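Polyketide synthase (Synechococcus sp., PDB 4GOX) probably transfers a sulfonate group from PAPS to an intermediate of olefin biosynthesis, acting as the sulfotransferase domain of an olefin synthase. Local coordinates at residues 197-200 with 201-204; 134-137 with 138-142; 189-192 with 193-197; 127-130 with 131-134. One frame throughout, in Å; residues are numbered along the deposited sequence.

Contact 1. Residues 197-200 with 201-204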
loop_
_atom_site.group_PDB
_atom_site.type_symbol
_atom_site.label_atom_id
_atom_site.label_comp_id
_atom_site.label_asym_id
_atom_site.label_seq_id
_atom_site.Cartn_x
_atom_site.Cartn_y
_atom_site.Cartn_z
ATOM N N LEU A 197 -5.339 5.526 10.780
ATOM C CA LEU A 197 -6.411 5.411 11.765
ATOM C C LEU A 197 -7.307 6.675 11.720
ATOM O O LEU A 197 -8.534 6.539 11.641
ATOM C CB LEU A 197 -5.823 5.230 13.175
ATOM C CG LEU A 197 -6.835 5.038 14.291
ATOM C CD1 LEU A 197 -7.524 3.692 14.159
ATOM C CD2 LEU A 197 -6.175 5.221 15.676
ATOM N N ASP A 198 -6.697 7.894 11.767
ATOM C CA ASP A 198 -7.441 9.157 11.696
ATOM C C ASP A 198 -8.254 9.257 10.398
ATOM O O ASP A 198 -9.413 9.655 10.457
ATOM C CB ASP A 198 -6.519 10.380 11.834
ATOM C CG ASP A 198 -5.960 10.583 13.243
ATOM O OD1 ASP A 198 -6.360 9.817 14.166
ATOM O OD2 ASP A 198 -5.067 11.450 13.408
ATOM N N LEU A 199 -7.671 8.837 9.242
ATOM C CA LEU A 199 -8.401 8.805 7.968
ATOM C C LEU A 199 -9.623 7.884 8.083
ATOM O O LEU A 199 -10.737 8.290 7.745
ATOM C CB LEU A 199 -7.496 8.360 6.802
ATOM C CG LEU A 199 -8.185 8.076 5.454
ATOM C CD1 LEU A 199 -8.774 9.320 4.870
ATOM C CD2 LEU A 199 -7.225 7.406 4.479
ATOM N N GLY A 200 -9.397 6.670 8.579
ATOM C CA GLY A 200 -10.439 5.675 8.810
ATOM C C GLY A 200 -11.599 6.174 9.636
ATOM O O GLY A 200 -12.748 5.870 9.320
ATOM N N ARG A 201 -11.317 6.993 10.666
ATOM C CA ARG A 201 -12.365 7.581 11.499
ATOM C C ARG A 201 -13.234 8.571 10.727
ATOM O O ARG A 201 -14.435 8.638 10.998
ATOM C CB ARG A 201 -11.790 8.262 12.749
ATOM C CG ARG A 201 -11.384 7.285 13.838
ATOM C CD ARG A 201 -11.350 7.939 15.207
ATOM N NE ARG A 201 -10.845 7.007 16.220
ATOM C CZ ARG A 201 -9.585 6.967 16.650
ATOM N NH1 ARG A 201 -8.687 7.822 16.176
ATOM N NH2 ARG A 201 -9.220 6.083 17.570
ATOM N N THR A 202 -12.640 9.340 9.784
ATOM C CA THR A 202 -13.379 10.328 8.984
ATOM C C THR A 202 -14.309 9.655 7.975
ATOM O O THR A 202 -15.369 10.193 7.684
ATOM C CB THR A 202 -12.458 11.357 8.310
ATOM O OG1 THR A 202 -11.682 10.700 7.316
ATOM C CG2 THR A 202 -11.561 12.099 9.296
ATOM N N VAL A 203 -13.911 8.505 7.432
ATOM C CA VAL A 203 -14.730 7.752 6.467
ATOM C C VAL A 203 -15.486 6.634 7.220
ATOM O O VAL A 203 -15.110 6.276 8.336
ATOM C CB VAL A 203 -13.892 7.223 5.265
ATOM C CG1 VAL A 203 -13.046 8.335 4.651
ATOM C CG2 VAL A 203 -13.018 6.034 5.658
ATOM N N GLY A 204 -16.516 6.064 6.631
ATOM C CA GLY A 204 -17.222 4.992 7.343
ATOM C C GLY A 204 -16.436 3.701 7.514
ATOM O O GLY A 204 -15.327 3.566 6.987
HETATM O O HOH W 1 -5.922 9.491 16.839
HETATM O O HOH W 2 -9.035 10.205 14.884
#
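Leu199 O is gripped by two sound hydrogen bonds, one from the backbone and one from a side chain. Val203 N reaches it at 3.2 Å, nearly along the C=O axis, while Thr202 OG1 donates to it at only 2.6 Å, in the carbonyl plane and on a lone pair. The hydroxyl can get there because its torsion (chi1 68°) sets OG1 between the backbone N and the carbonyl carbon, turned back over the preceding turn. On another side of the helix Arg201 stretches its extended chain back across Leu197 and Asp198. One face of the guanidinium lies over the isobutyl group of Leu197, whose CD2 is 3.7 Å from Arg201 NH1. Asp198 OD1 approaches the edge of the same group, but its separation from Arg201 NH1, 3.7 Å, makes this a long salt bridge. Water closes the interval: one molecule lies 2.8 Å from Asp198 OD1 and 2.7 Å from Arg201 NH1, donating to the first and accepting from the second. With an alanine in place of Leu197, the guanidinium would probably lose the apolar surface under its face and be freer to swing from the carboxylate. Since Val203 is the first residue to abandon helical backbone angles, the whole arrangement belongs to a helix C-terminus, where a threonine hydroxyl supplements the last backbone bonds of helix 181-202.

Contact 2. Residues 134-137 with 138-142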
loop_
_atom_site.group_PDB
_atom_site.type_symbol
_atom_site.label_atom_id
_atom_site.label_comp_id
_atom_site.label_asym_id
_atom_site.label_seq_id
_atom_site.Cartn_x
_atom_site.Cartn_y
_atom_site.Cartn_z
ATOM N N SER A 134 2.451 8.185 5.795
ATOM C CA SER A 134 3.454 8.970 6.544
ATOM C C SER A 134 3.128 10.460 6.627
ATOM O O SER A 134 3.692 11.169 7.449
ATOM C CB SER A 134 4.841 8.776 5.938
ATOM O OG SER A 134 5.240 7.429 6.149
ATOM N N ASP A 135 2.204 10.926 5.784
ATOM C CA ASP A 135 1.798 12.326 5.697
ATOM C C ASP A 135 0.297 12.366 5.456
ATOM O O ASP A 135 -0.193 11.986 4.384
ATOM C CB ASP A 135 2.535 12.997 4.517
ATOM C CG ASP A 135 2.340 14.496 4.355
ATOM O OD1 ASP A 135 1.501 15.079 5.092
ATOM O OD2 ASP A 135 3.047 15.090 3.523
ATOM N N ARG A 136 -0.410 12.870 6.443
ATOM C CA ARG A 136 -1.852 13.070 6.475
ATOM C C ARG A 136 -2.313 13.862 5.250
ATOM O O ARG A 136 -3.390 13.595 4.726
ATOM C CB ARG A 136 -2.238 13.838 7.787
ATOM C CG ARG A 136 -3.755 13.882 8.051
ATOM C CD ARG A 136 -4.424 12.495 8.188
ATOM N NE ARG A 136 -5.779 12.466 7.612
ATOM C CZ ARG A 136 -6.892 12.812 8.262
ATOM N NH1 ARG A 136 -8.069 12.757 7.651
ATOM N NH2 ARG A 136 -6.835 13.221 9.524
ATOM N N HIS A 137 -1.497 14.832 4.806
ATOM C CA HIS A 137 -1.784 15.643 3.632
ATOM C C HIS A 137 -1.852 14.783 2.359
ATOM O O HIS A 137 -2.761 14.978 1.558
ATOM C CB HIS A 137 -0.799 16.826 3.531
ATOM C CG HIS A 137 -1.109 17.757 2.409
ATOM N ND1 HIS A 137 -2.225 18.570 2.439
ATOM C CD2 HIS A 137 -0.453 17.950 1.236
ATOM C CE1 HIS A 137 -2.221 19.217 1.280
ATOM N NE2 HIS A 137 -1.158 18.896 0.540
ATOM N N ILE A 138 -0.976 13.753 2.228
ATOM C CA ILE A 138 -1.008 12.819 1.093
ATOM C C ILE A 138 -2.355 12.072 1.130
ATOM O O ILE A 138 -3.065 12.050 0.133
ATOM C CB ILE A 138 0.185 11.812 1.110
ATOM C CG1 ILE A 138 1.548 12.544 0.924
ATOM C CG2 ILE A 138 -0.020 10.734 0.045
ATOM C CD1 ILE A 138 2.843 11.564 1.232
ATOM N N LEU A 139 -2.711 11.503 2.299
ATOM C CA LEU A 139 -3.959 10.767 2.509
ATOM C C LEU A 139 -5.172 11.644 2.190
ATOM O O LEU A 139 -6.119 11.141 1.586
ATOM C CB LEU A 139 -4.049 10.285 3.974
ATOM C CG LEU A 139 -3.010 9.242 4.456
ATOM C CD1 LEU A 139 -3.355 8.761 5.871
ATOM C CD2 LEU A 139 -2.930 8.030 3.504
ATOM N N ASP A 140 -5.145 12.967 2.596
ATOM C CA ASP A 140 -6.214 13.931 2.302
ATOM C C ASP A 140 -6.471 14.035 0.789
ATOM O O ASP A 140 -7.598 14.341 0.386
ATOM C CB ASP A 140 -5.861 15.338 2.852
ATOM C CG ASP A 140 -5.907 15.445 4.373
ATOM O OD1 ASP A 140 -6.502 14.556 5.018
ATOM O OD2 ASP A 140 -5.344 16.410 4.913
ATOM N N HIS A 141 -5.442 13.809 -0.047
ATOM C CA HIS A 141 -5.606 13.897 -1.517
ATOM C C HIS A 141 -6.643 12.901 -2.051
ATOM O O HIS A 141 -7.355 13.211 -3.009
ATOM C CB HIS A 141 -4.275 13.663 -2.223
ATOM C CG HIS A 141 -4.194 14.201 -3.619
ATOM N ND1 HIS A 141 -3.180 13.817 -4.466
ATOM C CD2 HIS A 141 -4.995 15.083 -4.266
ATOM C CE1 HIS A 141 -3.376 14.485 -5.589
ATOM N NE2 HIS A 141 -4.450 15.274 -5.505
ATOM N N SER A 142 -6.755 11.725 -1.410
ATOM C CA SER A 142 -7.687 10.681 -1.847
ATOM C C SER A 142 -9.142 11.111 -1.690
ATOM O O SER A 142 -9.920 10.983 -2.632
ATOM C CB SER A 142 -7.422 9.372 -1.117
ATOM O OG SER A 142 -8.382 8.409 -1.515
#
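Arg136 leaves its backbone with CG anti to N (chi1 -170°), then bends at chi2 and chi3 and runs forward along the helix, while Asp140, its CG anti to the carbonyl carbon (chi1 -71°), leans back to meet it. The two meet one turn apart: Arg136 NE is 3.4 Å from Asp140 OD1. The oxygen stands well out of the guanidinium plane and the two flat groups are steeply inclined, so the pair attracts through charge without any N-H aimed at the carboxylate. Beneath them Asp140 N donates to Arg136 O at 2.8 Å, the one strong backbone bond across this first turn. Asp135 opens the helix as its N-cap. Its OD1 accepts from His137 N at 3.0 Å, the donor lying above the carboxylate plane, and the negative charge would probably be favoured at the N-terminal end of a helix, where the N-H groups of the first turn have no carbonyl of an earlier turn to bind. The capped helix, 136-145, links the parallel strands 124-129 and 149-155 in a beta-alpha-beta crossover, and passes strand 26-30 with Leu139 on Leu30 and Ser142 on Phe28. Ile138 adds an apolar touch at the cap, its CD1 lying 3.6 Å from Asp135 CB. On a further side of the helix His137 and His141 both stack against the ring of Trp15, whose NE1 bonds to His137 O, while His141 ND1 is hydrogen-bonded to Leu59 O. The Leu139 side chain packs on Tyr132 and on Asn195 of helix 181-202.

Contact 3. Residues 189-192 with 193-197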
loop_
_atom_site.group_PDB
_atom_site.type_symbol
_atom_site.label_atom_id
_atom_site.label_comp_id
_atom_site.label_asym_id
_atom_site.label_seq_id
_atom_site.Cartn_x
_atom_site.Cartn_y
_atom_site.Cartn_z
ATOM N N TRP A 189 6.412 4.041 12.155
ATOM C CA TRP A 189 5.294 3.141 12.451
ATOM C C TRP A 189 4.153 3.916 13.126
ATOM O O TRP A 189 2.974 3.764 12.777
ATOM C CB TRP A 189 5.760 2.010 13.397
ATOM C CG TRP A 189 4.670 1.024 13.697
ATOM C CD1 TRP A 189 4.327 -0.071 12.963
ATOM C CD2 TRP A 189 3.758 1.079 14.792
ATOM N NE1 TRP A 189 3.275 -0.729 13.562
ATOM C CE2 TRP A 189 2.916 -0.056 14.696
ATOM C CE3 TRP A 189 3.618 1.938 15.906
ATOM C CZ2 TRP A 189 1.879 -0.295 15.602
ATOM C CZ3 TRP A 189 2.590 1.699 16.802
ATOM C CH2 TRP A 189 1.747 0.587 16.654
ATOM N N ARG A 190 4.514 4.740 14.109
ATOM C CA ARG A 190 3.549 5.495 14.881
ATOM C C ARG A 190 2.851 6.539 13.997
ATOM O O ARG A 190 1.624 6.589 13.973
ATOM C CB ARG A 190 4.239 6.137 16.091
ATOM C CG ARG A 190 3.302 6.875 17.046
ATOM C CD ARG A 190 4.055 7.534 18.175
ATOM N NE ARG A 190 4.963 8.571 17.689
ATOM C CZ ARG A 190 6.281 8.530 17.819
ATOM N NH1 ARG A 190 6.860 7.525 18.466
ATOM N NH2 ARG A 190 7.032 9.498 17.319
ATOM N N THR A 191 3.629 7.365 13.284
ATOM C CA THR A 191 3.105 8.419 12.405
ATOM C C THR A 191 2.114 7.848 11.386
ATOM O O THR A 191 0.986 8.335 11.299
ATOM C CB THR A 191 4.265 9.167 11.732
ATOM O OG1 THR A 191 5.112 9.680 12.769
ATOM C CG2 THR A 191 3.788 10.277 10.788
ATOM N N SER A 192 2.537 6.807 10.646
ATOM C CA SER A 192 1.707 6.164 9.619
ATOM C C SER A 192 0.428 5.609 10.201
ATOM O O SER A 192 -0.649 5.891 9.683
ATOM C CB SER A 192 2.459 5.023 8.928
ATOM O OG SER A 192 3.558 5.591 8.253
ATOM N N ASN A 193 0.559 4.784 11.243
ATOM C CA ASN A 193 -0.578 4.138 11.843
ATOM C C ASN A 193 -1.561 5.106 12.412
ATOM O O ASN A 193 -2.753 4.925 12.194
ATOM C CB ASN A 193 -0.162 3.021 12.793
ATOM C CG ASN A 193 0.294 1.821 12.003
ATOM O OD1 ASN A 193 -0.440 1.319 11.164
ATOM N ND2 ASN A 193 1.558 1.431 12.125
ATOM N N ARG A 194 -1.079 6.191 13.032
ATOM C CA ARG A 194 -1.983 7.210 13.560
ATOM C C ARG A 194 -2.726 7.946 12.410
ATOM O O ARG A 194 -3.953 8.076 12.467
ATOM C CB ARG A 194 -1.225 8.185 14.470
ATOM C CG ARG A 194 -2.020 9.421 14.899
ATOM C CD ARG A 194 -2.940 9.046 16.029
ATOM N NE ARG A 194 -2.189 8.519 17.170
ATOM C CZ ARG A 194 -2.719 7.799 18.151
ATOM N NH1 ARG A 194 -4.011 7.493 18.135
ATOM N NH2 ARG A 194 -1.956 7.357 19.145
ATOM N N ASN A 195 -1.995 8.356 11.352
ATOM C CA ASN A 195 -2.588 9.047 10.193
ATOM C C ASN A 195 -3.658 8.200 9.500
ATOM O O ASN A 195 -4.739 8.714 9.220
ATOM C CB ASN A 195 -1.523 9.491 9.196
ATOM C CG ASN A 195 -0.626 10.594 9.680
ATOM O OD1 ASN A 195 -1.006 11.391 10.499
ATOM N ND2 ASN A 195 0.567 10.709 9.141
ATOM N N ILE A 196 -3.380 6.906 9.273
ATOM C CA ILE A 196 -4.322 5.995 8.603
ATOM C C ILE A 196 -5.555 5.754 9.465
ATOM O O ILE A 196 -6.681 5.811 8.959
ATOM C CB ILE A 196 -3.680 4.677 8.089
ATOM C CG1 ILE A 196 -2.445 4.958 7.204
ATOM C CG2 ILE A 196 -4.718 3.865 7.296
ATOM C CD1 ILE A 196 -1.488 3.773 7.170
ATOM N N LEU A 197 -5.339 5.526 10.780
ATOM C CA LEU A 197 -6.411 5.411 11.765
ATOM C C LEU A 197 -7.307 6.675 11.720
ATOM O O LEU A 197 -8.534 6.539 11.641
ATOM C CB LEU A 197 -5.823 5.230 13.175
ATOM C CG LEU A 197 -6.835 5.038 14.291
ATOM C CD1 LEU A 197 -7.524 3.692 14.159
ATOM C CD2 LEU A 197 -6.175 5.221 15.676
#
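Asn193 ND2 hangs 3.1 Å above the plane of the Trp189 indole, displaced toward the rim of the ring system, with the amide plane steeply inclined to it. The same nitrogen lies 2.8 Å from Trp189 O and gives it a weak, bent hydrogen bond. Asn193 N donates to that carbonyl as well, at 3.0 Å and in a straighter line (N-H...O 160°). A chi1 of -75° keeps the Asn193 amide beside its own backbone N, folded back toward the tryptophan. The Thr191 and Asn195 side chains lie side by side, pointing the same way, with Thr191 CG2 3.6 Å from Asn195 ND2. Both pairs are i to i+4 contacts along helix 181-202, whose Asn193 and Ile196 face strand 149-155 of the central parallel sheet, with Asn195 and Ile196 on helix 136-145. The second shell fixes these groups: Trp189 NE1 bonds to Arg156 O, Asn193 OD1 to His153 NE2, and Asn195 ND2 to Gly133 O, while Leu294 packs on both Trp189 and Asn193. Replacing Trp189 by an alanine would probably leave Arg156 O without its indole donor and open a gap beneath the Asn193 amide and beside Leu294. The Trp189 side chain lies about 10 Å from the bound adenosine-3'-5'-diphosphate. Trp189 NE1 and Asn193 ND2 lie close but are both donors, so each turns to a carbonyl oxygen: the first outside the helix, the second, weakly, to Trp189 O.

Contact 4. Residues 127-130 with 131-134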
loop_
_atom_site.group_PDB
_atom_site.type_symbol
_atom_site.label_atom_id
_atom_site.label_comp_id
_atom_site.label_asym_id
_atom_site.label_seq_id
_atom_site.Cartn_x
_atom_site.Cartn_y
_atom_site.Cartn_z
ATOM N N ASP A 127 -4.252 0.473 -5.125
ATOM C CA ASP A 127 -3.005 1.212 -5.026
ATOM C C ASP A 127 -2.407 0.888 -3.660
ATOM O O ASP A 127 -2.895 1.381 -2.644
ATOM C CB ASP A 127 -3.223 2.742 -5.192
ATOM C CG ASP A 127 -1.958 3.599 -5.108
ATOM O OD1 ASP A 127 -2.031 4.784 -5.464
ATOM O OD2 ASP A 127 -0.890 3.081 -4.646
ATOM N N LYS A 128 -1.351 0.057 -3.628
ATOM C CA LYS A 128 -0.692 -0.257 -2.356
ATOM C C LYS A 128 0.412 0.759 -2.148
ATOM O O LYS A 128 1.184 1.041 -3.077
ATOM C CB LYS A 128 -0.070 -1.682 -2.390
ATOM C CG LYS A 128 0.606 -2.090 -1.062
ATOM C CD LYS A 128 2.116 -1.771 -0.977
ATOM C CE LYS A 128 2.970 -2.868 -1.598
ATOM N NZ LYS A 128 4.370 -2.851 -1.079
ATOM N N SER A 129 0.500 1.300 -0.946
ATOM C CA SER A 129 1.603 2.175 -0.585
ATOM C C SER A 129 1.995 2.086 0.882
ATOM O O SER A 129 1.175 2.401 1.747
ATOM C CB SER A 129 1.320 3.626 -0.939
ATOM O OG SER A 129 2.339 4.444 -0.390
ATOM N N PRO A 130 3.298 1.824 1.169
ATOM C CA PRO A 130 3.773 1.878 2.571
ATOM C C PRO A 130 4.269 3.283 2.977
ATOM O O PRO A 130 4.894 3.445 4.020
ATOM C CB PRO A 130 4.938 0.882 2.583
ATOM C CG PRO A 130 5.458 0.867 1.141
ATOM C CD PRO A 130 4.384 1.450 0.229
ATOM N N SER A 131 4.039 4.295 2.137
ATOM C CA SER A 131 4.512 5.641 2.428
ATOM C C SER A 131 3.402 6.698 2.376
ATOM O O SER A 131 3.563 7.683 3.056
ATOM C CB SER A 131 5.682 6.015 1.502
ATOM O OG SER A 131 5.234 6.171 0.179
ATOM N N TYR A 132 2.251 6.470 1.662
ATOM C CA TYR A 132 1.178 7.500 1.640
ATOM C C TYR A 132 0.750 7.909 3.066
ATOM O O TYR A 132 0.565 9.093 3.309
ATOM C CB TYR A 132 -0.088 7.067 0.874
ATOM C CG TYR A 132 -0.018 6.804 -0.624
ATOM C CD1 TYR A 132 1.079 7.213 -1.382
ATOM C CD2 TYR A 132 -1.076 6.196 -1.287
ATOM C CE1 TYR A 132 1.154 6.936 -2.754
ATOM C CE2 TYR A 132 -1.019 5.920 -2.656
ATOM C CZ TYR A 132 0.096 6.291 -3.385
ATOM O OH TYR A 132 0.101 6.042 -4.737
ATOM N N GLY A 133 0.643 6.949 3.983
ATOM C CA GLY A 133 0.229 7.210 5.380
ATOM C C GLY A 133 1.189 7.990 6.251
ATOM O O GLY A 133 0.798 8.467 7.319
ATOM N N SER A 134 2.451 8.185 5.795
ATOM C CA SER A 134 3.454 8.970 6.544
ATOM C C SER A 134 3.128 10.460 6.627
ATOM O O SER A 134 3.692 11.169 7.449
ATOM C CB SER A 134 4.841 8.776 5.938
ATOM O OG SER A 134 5.240 7.429 6.149
HETATM O O HOH W 3 0.835 4.109 3.647
HETATM O O HOH W 4 3.453 5.144 5.664
#
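Tyr132 and the end of strand 124-129 form the tight half of this turn. Tyr132 OH donates to Asp127 OD1 at 2.6 Å, using the syn lone pair of a carboxylate that stands nearly perpendicular to the ring and meets it at the edge. Meanwhile Ser129 CB presses on one face, 3.4 Å from the centre of the Tyr132 ring and just 8° off its normal, a CH-pi contact that, together with the hydroxyl bond, holds the ring's orientation. Ser129 OG, anti to its own N (chi1 172°), points into the bend and accepts two backbone bonds, from Tyr132 N at 2.9 Å and from Ser131 N at 3.0 Å. The second of these makes an ST turn, which redirects the chain from the strand into a short 3-10 segment. The other half is looser and watered. Gly133 N donates at 2.9 Å to a water that also lies close to Ser129 O. A second water stands between Pro130 O and Ser134 OG, 2.8 Å from Pro130 O. Pro130 and Ser131 are only partly buried, and the proline ring comes within about 5 Å of the bound adenosine-3'-5'-diphosphate. Asp127 OD1 has a further partner in Tyr113 OH, and Tyr132 OH one in Leu58 N. The Tyr132 side chain also packs on Phe28 and Leu30 of strand 26-30 and on Ile138 and Leu139 of helix 136-145, where the loop passes from strand to helix.

In the fold
Four local contacts thus show how helices and a loop pack round one parallel beta-sheet. Contact 4 is the most buried, its centre about 5 Å from the chain centre, and depends on directed hydrogen bonds and ring packing; contact 1, about 16 Å out, relies on water-bridged charge at a helix end. Contacts 2 and 3, each centred about 13 Å out, are partly buried, the former mixing charge with a helix cap, the latter buried amide with indole. Contacts 1 and 3 lie in succession on helix 181-202, sharing Leu197, whereas contact 2 begins at Ser134, where contact 4 ends. Contact 2 touches contact 1 through Arg136, packed against Asp198 and Thr202; a probable Ser192-Ser134 hydroxyl bond joins contacts 3 and 4.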